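Local coordinates for protein Zn-dependent hydrolase, glyoxylase (PDB 6T5K) that probably hydrolyses beta-lactam antibiotics to substituted beta-amino acids, as a zinc-dependent class B metallo-beta-lactamase, at residues Q34-P37 against H38-V41; I169-P173 against D174-L178; T205-K208 against I209-Y213. All coordinates share one frame; numbering follows the deposited sequence.

Contact 1: Q34-P37 against H38-V41; sequences QVSP and HTYV
Gln34 lays its extended side chain over one face of the Tyr40 ring. Its CB starts the contact 3.5 Å from Tyr40 CE2, at the rim. With CG turned away from the backbone N (chi1 -173°), the chain runs on toward the hydroxyl end of the ring. CG lies over the face, 3.9 Å from the ring centroid and displaced toward the rim, a CH-pi contact. CD comes near Tyr40 CZ and OH, and the amide lies almost parallel to the ring, the planes 15° apart. At the tip the two ends part: Gln34 NE2 donates to Ser36 O (3.1 Å), while OE1 accepts from a water that also bonds Tyr40 OH. Glutamine suits the place because its methylenes can pack on an aromatic face while its amide still meets both partners. A second water sits at the ring edge and links Tyr40 OH (2.7 Å) to Pro37 O.

The segment is the tight beta-hairpin turn between strands 30-34 and 39-48, in one of the two mixed sheets of the alpha-beta/beta-alpha sandwich of the metallo-beta-lactamase superfamily; Gln34 and Tyr40 form an antiparallel non-hydrogen-bonded pair. Thr39 O receives two backbone donors from the same face of its plane, Val35 N at 2.9 Å and Ser36 N at 3.2 Å. Thr39 OG1 donates to Ser36 OG across 2.8 Å, and Ser36 OG is bonded in turn to Asp175, so two small hydroxyl residues carry polar links through a buried corner. On the other flank, Val35 CG1 lies 3.8 Å from Val41 CG2, beside Trp226.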
# COMPACT_ATOMS: atom_id res chain seq x y z
N GLN A 34 -8.89 -11.63 0.95
CA GLN A 34 -7.95 -12.12 1.94
C GLN A 34 -6.88 -12.95 1.22
O GLN A 34 -7.21 -13.91 0.52
CB GLN A 34 -8.66 -12.96 2.99
CG GLN A 34 -7.75 -13.33 4.12
CD GLN A 34 -8.42 -14.11 5.22
OE1 GLN A 34 -9.60 -14.43 5.14
NE2 GLN A 34 -7.70 -14.39 6.28
N VAL A 35 -5.62 -12.58 1.42
CA VAL A 35 -4.51 -13.20 0.71
C VAL A 35 -3.55 -13.93 1.63
O VAL A 35 -2.67 -14.65 1.13
CB VAL A 35 -3.76 -12.18 -0.17
CG1 VAL A 35 -4.70 -11.69 -1.25
CG2 VAL A 35 -3.22 -11.04 0.66
N SER A 36 -3.71 -13.82 2.94
CA SER A 36 -2.92 -14.56 3.91
C SER A 36 -3.73 -14.58 5.19
O SER A 36 -4.77 -13.91 5.28
CB SER A 36 -1.54 -13.93 4.14
OG SER A 36 -1.62 -12.74 4.89
N PRO A 37 -3.27 -15.29 6.23
CA PRO A 37 -4.09 -15.34 7.45
C PRO A 37 -4.49 -13.99 8.01
O PRO A 37 -5.61 -13.84 8.52
CB PRO A 37 -3.23 -16.15 8.43
CG PRO A 37 -2.48 -17.09 7.52
CD PRO A 37 -2.15 -16.25 6.28
N HIS A 38 -3.60 -12.99 7.90
CA HIS A 38 -3.86 -11.68 8.48
C HIS A 38 -3.81 -10.54 7.49
O HIS A 38 -3.91 -9.38 7.91
CB HIS A 38 -2.84 -11.39 9.59
CG HIS A 38 -2.86 -12.40 10.68
ND1 HIS A 38 -2.00 -13.48 10.69
CD2 HIS A 38 -3.64 -12.52 11.78
CE1 HIS A 38 -2.26 -14.23 11.75
NE2 HIS A 38 -3.25 -13.67 12.42
N THR A 39 -3.62 -10.78 6.20
CA THR A 39 -3.53 -9.67 5.26
C THR A 39 -4.51 -9.82 4.12
O THR A 39 -4.92 -10.93 3.73
CB THR A 39 -2.10 -9.37 4.71
OG1 THR A 39 -1.76 -10.28 3.66
CG2 THR A 39 -1.09 -9.42 5.83
N TYR A 40 -4.92 -8.66 3.62
CA TYR A 40 -5.96 -8.52 2.62
C TYR A 40 -5.52 -7.46 1.62
O TYR A 40 -4.80 -6.51 1.96
CB TYR A 40 -7.25 -8.00 3.28
CG TYR A 40 -7.79 -8.86 4.38
CD1 TYR A 40 -7.11 -9.00 5.59
CD2 TYR A 40 -8.97 -9.58 4.21
CE1 TYR A 40 -7.59 -9.82 6.59
CE2 TYR A 40 -9.48 -10.38 5.22
CZ TYR A 40 -8.76 -10.51 6.40
OH TYR A 40 -9.25 -11.31 7.41
N VAL A 41 -5.95 -7.62 0.38
CA VAL A 41 -5.75 -6.59 -0.63
C VAL A 41 -7.08 -5.89 -0.87
O VAL A 41 -8.11 -6.55 -1.03
CB VAL A 41 -5.20 -7.18 -1.94
CG1 VAL A 41 -4.99 -6.10 -2.96
CG2 VAL A 41 -3.91 -7.96 -1.68
O HOH W 1 -11.60 -13.39 6.80
O HOH W 2 -7.55 -11.94 9.45

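Contact 2: I169-P173 against D174-L178; sequences IGYFP and DDQVL
Phe172 turns its ring toward the residues of the coming turn: CG stands opposite the backbone N (chi1 -180°), which carries CZ to within 3.7 Å of Asp174 CB. Gln176 instead bends at chi2 (-65°), folding its amide back toward Tyr171, where NE2 lies 3.1 Å from the phenol OH and OE1 sits at the ring edge. The hydrogen-bonded pair of Phe172 and Val177 joins strands 169-172 and 177-181 in an antiparallel beta hairpin of the sandwich's other sheet. A type I turn spans Pro173 to Gln176, with Asp174 and Asp175 at its corners and a weak bond from Gln176 N to Pro173 O, and leads into a G1 bulge, two residues, Gln176 and Val177, standing across from the single Phe172. Pro173, first after the strand, has a ring-restricted phi that suits the helical-type bend, whereas Gln176 takes the left-handed conformation (phi 54°) in which glycine is often found.

Paired backbone bonds lock the register: Phe172 N to Val177 O is 2.9 Å, and Val177 N to Phe172 O is 3.1 Å. Ile169 and Leu178 meet through their CD1 methyls (3.7 Å), and Leu178 CA approaches Gly170 O in a CA-H...O contact of 3.4 Å.

The Phe172 ring is flanked in two ways. Asp174 N stands over the middle of one face, while the Asp175 carboxylate meets the edge, Asp175 CG 3.6 Å from Phe172 CE2 and its plane nearly perpendicular to the ring. Asp174 is salt-bridged to Lys152, and Asp175 has two donors, Ser36 and His38, in the 34-41 turn. An anionic group set against the hydrogen-bearing rim of a phenyl ring, rather than its electron-rich face, is probably mildly favourable, and those donors would help stabilise the charge of this buried aspartate.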
# COMPACT_ATOMS: atom_id res chain seq x y z
N ILE A 169 7.44 1.21 1.91
CA ILE A 169 6.80 -0.09 1.89
C ILE A 169 6.15 -0.37 3.24
O ILE A 169 6.51 0.23 4.27
CB ILE A 169 7.72 -1.25 1.44
CG1 ILE A 169 8.93 -1.42 2.36
CG2 ILE A 169 8.15 -0.98 0.02
CD1 ILE A 169 8.61 -2.14 3.63
N GLY A 170 5.26 -1.36 3.23
CA GLY A 170 4.75 -1.94 4.46
C GLY A 170 5.16 -3.39 4.53
O GLY A 170 5.06 -4.12 3.54
N TYR A 171 5.65 -3.82 5.68
CA TYR A 171 6.14 -5.18 5.87
C TYR A 171 5.43 -5.78 7.08
O TYR A 171 5.46 -5.20 8.17
CB TYR A 171 7.64 -5.16 6.13
CG TYR A 171 8.21 -6.50 6.49
CD1 TYR A 171 8.08 -7.61 5.65
CD2 TYR A 171 8.87 -6.66 7.69
CE1 TYR A 171 8.65 -8.83 6.02
CE2 TYR A 171 9.42 -7.85 8.06
CZ TYR A 171 9.32 -8.92 7.23
OH TYR A 171 9.88 -10.11 7.64
N PHE A 172 4.83 -6.95 6.88
CA PHE A 172 4.12 -7.66 7.94
C PHE A 172 4.80 -9.00 8.11
O PHE A 172 4.54 -9.94 7.34
CB PHE A 172 2.66 -7.86 7.59
CG PHE A 172 1.88 -8.57 8.64
CD1 PHE A 172 1.77 -8.05 9.91
CD2 PHE A 172 1.32 -9.79 8.38
CE1 PHE A 172 1.05 -8.71 10.88
CE2 PHE A 172 0.62 -10.43 9.33
CZ PHE A 172 0.49 -9.91 10.59
N PRO A 173 5.66 -9.14 9.11
CA PRO A 173 6.52 -10.31 9.14
C PRO A 173 5.79 -11.60 9.48
O PRO A 173 6.21 -12.67 9.06
CB PRO A 173 7.56 -9.95 10.22
CG PRO A 173 6.85 -8.92 11.10
CD PRO A 173 6.06 -8.11 10.10
N ASP A 174 4.71 -11.54 10.25
CA ASP A 174 4.10 -12.80 10.70
C ASP A 174 3.65 -13.66 9.52
O ASP A 174 3.72 -14.89 9.60
CB ASP A 174 2.91 -12.51 11.60
CG ASP A 174 3.33 -11.90 12.88
OD1 ASP A 174 3.72 -10.73 12.81
OD2 ASP A 174 3.31 -12.60 13.92
N ASP A 175 3.15 -13.05 8.45
CA ASP A 175 2.76 -13.79 7.26
C ASP A 175 3.80 -13.64 6.15
O ASP A 175 3.55 -14.12 5.02
CB ASP A 175 1.40 -13.30 6.73
CG ASP A 175 0.23 -13.58 7.66
OD1 ASP A 175 0.38 -14.20 8.73
OD2 ASP A 175 -0.89 -13.13 7.29
N GLN A 176 4.91 -12.95 6.40
CA GLN A 176 5.94 -12.70 5.38
C GLN A 176 5.32 -12.06 4.12
O GLN A 176 5.49 -12.51 2.98
CB GLN A 176 6.78 -13.96 5.06
CG GLN A 176 7.88 -14.22 6.03
CD GLN A 176 9.01 -13.12 6.05
OE1 GLN A 176 9.18 -12.35 5.15
NE2 GLN A 176 9.80 -13.13 7.11
N VAL A 177 4.63 -10.93 4.38
CA VAL A 177 3.92 -10.18 3.35
C VAL A 177 4.52 -8.79 3.23
O VAL A 177 4.72 -8.10 4.23
CB VAL A 177 2.43 -10.06 3.70
CG1 VAL A 177 1.69 -9.18 2.66
CG2 VAL A 177 1.79 -11.41 3.78
N LEU A 178 4.72 -8.36 2.01
CA LEU A 178 5.17 -7.02 1.72
C LEU A 178 4.12 -6.31 0.89
O LEU A 178 3.74 -6.82 -0.17
CB LEU A 178 6.47 -7.05 0.89
CG LEU A 178 7.10 -5.67 0.65
CD1 LEU A 178 8.03 -5.31 1.78
CD2 LEU A 178 7.84 -5.59 -0.68

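Contact 3: T205-K208 against I209-Y213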
# COMPACT_ATOMS: atom_id res chain seq x y z
N THR A 205 16.98 0.85 -4.76
CA THR A 205 15.99 0.75 -3.69
C THR A 205 15.37 -0.64 -3.63
O THR A 205 15.25 -1.22 -2.55
CB THR A 205 14.93 1.81 -3.96
OG1 THR A 205 15.58 3.09 -3.92
CG2 THR A 205 13.80 1.73 -2.94
N VAL A 206 14.97 -1.18 -4.79
CA VAL A 206 14.33 -2.49 -4.77
C VAL A 206 15.30 -3.58 -4.32
O VAL A 206 14.91 -4.52 -3.62
CB VAL A 206 13.62 -2.79 -6.09
CG1 VAL A 206 13.06 -4.21 -6.09
CG2 VAL A 206 12.50 -1.76 -6.27
N ASN A 207 16.56 -3.51 -4.73
CA ASN A 207 17.48 -4.52 -4.26
C ASN A 207 17.66 -4.43 -2.75
O ASN A 207 17.85 -5.47 -2.09
CB ASN A 207 18.84 -4.39 -4.95
CG ASN A 207 19.72 -5.61 -4.69
OD1 ASN A 207 20.53 -5.63 -3.77
ND2 ASN A 207 19.49 -6.67 -5.46
N LYS A 208 17.60 -3.21 -2.17
CA LYS A 208 17.71 -3.11 -0.72
C LYS A 208 16.55 -3.85 -0.07
O LYS A 208 16.71 -4.53 0.95
CB LYS A 208 17.75 -1.69 -0.21
CG LYS A 208 19.01 -0.98 -0.61
CD LYS A 208 18.92 0.48 -0.32
CE LYS A 208 18.71 0.70 1.11
NZ LYS A 208 18.31 2.12 1.42
N ILE A 209 15.35 -3.75 -0.68
CA ILE A 209 14.16 -4.43 -0.17
C ILE A 209 14.32 -5.94 -0.25
O ILE A 209 14.06 -6.67 0.71
CB ILE A 209 12.90 -3.96 -0.94
CG1 ILE A 209 12.64 -2.47 -0.64
CG2 ILE A 209 11.66 -4.78 -0.55
CD1 ILE A 209 11.66 -1.82 -1.55
N SER A 210 14.74 -6.44 -1.41
CA SER A 210 14.94 -7.87 -1.55
C SER A 210 15.96 -8.37 -0.53
O SER A 210 15.76 -9.41 0.11
CB SER A 210 15.44 -8.16 -2.96
OG SER A 210 14.49 -7.71 -3.91
N THR A 211 17.05 -7.63 -0.38
CA THR A 211 18.10 -8.04 0.56
C THR A 211 17.61 -8.01 2.01
O THR A 211 18.08 -8.79 2.85
CB THR A 211 19.30 -7.12 0.37
OG1 THR A 211 19.76 -7.22 -0.97
CG2 THR A 211 20.43 -7.46 1.27
N ALA A 212 16.71 -7.08 2.34
CA ALA A 212 16.20 -6.96 3.70
C ALA A 212 15.19 -8.05 4.04
O ALA A 212 15.10 -8.47 5.20
CB ALA A 212 15.50 -5.61 3.89
N TYR A 213 14.40 -8.48 3.06
CA TYR A 213 13.28 -9.42 3.28
C TYR A 213 13.41 -10.64 2.38
O TYR A 213 12.56 -10.92 1.54
CB TYR A 213 11.95 -8.71 3.05
CG TYR A 213 11.80 -7.39 3.76
CD1 TYR A 213 11.89 -7.30 5.14
CD2 TYR A 213 11.56 -6.24 3.05
CE1 TYR A 213 11.73 -6.09 5.80
CE2 TYR A 213 11.40 -5.03 3.69
CZ TYR A 213 11.50 -4.95 5.07
OH TYR A 213 11.32 -3.73 5.68
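Helix 201-212 is the crossover of a beta-alpha-beta unit between strands 177-181 and 218-221, and its last turns are joined as Thr205 to Lys208 pair with residues one turn later. Ile209 N bonds Thr205 O at 3.1 Å, Ser210 N bonds Val206 O at 2.9 Å, and Ala212 N bonds Lys208 O, the regular i to i+4 pattern.

Asn207 O is gripped twice by one residue. Thr211 N donates to it at 2.9 Å and Thr211 OG1 at 2.8 Å, reaching the oxygen from opposite faces of its carbonyl plane. The threonine manages this because OG1 lies beside its own backbone N (chi1 -59°), bringing the hydroxyl back over the preceding turn; a beta-branched hydroxyl residue can thereby place its hydroxyl proton on the carbonyl one turn earlier, even on an exposed helix surface. The Asn207 side chain lies close by, OD1 3.3 Å from Thr211 OG1, while its ND2 reaches across to Glu236 on helix 230-239.

Two buried hydrocarbon side chains face the body of the protein. Ile209 rests CG1 3.5 Å from Thr205 O and turns the rest of its branched chain to Ile169 and Leu178 of the sheet, a buried place suited to a bulky hydrocarbon. Val206 packs on Thr235 and Glu236 of helix 230-239. Lys208, on the solvent side, bends at chi3 so that NZ bonds Phe159 O. Tyr213 is the first residue to leave the helical conformation, and its ring takes Ile209 CG2 at the edge and Ala212 CB over its centre, 3.9 Å above the plane.

How the contacts relate
From the N terminus, contact 1 closes the turn between strands 30-34 and 39-48, contact 2 closes the hairpin of strands 169-172 and 177-181, and contact 3 follows in helix 201-212. The three come in series, and none nests within or crosses another. Contacts 1 and 2 touch through the polar tie made by Asp175 and where Thr39 CG2 meets Phe172 CD2, so the turn of one sheet is tied to the hairpin of the other. On its far flank contact 2 meets contact 3 through the stacked rings of Tyr171 and Tyr213, fastening helix to sheet. Contacts 1 and 3 stay about 13 Å apart at their nearest atoms, with contact 2 joining them.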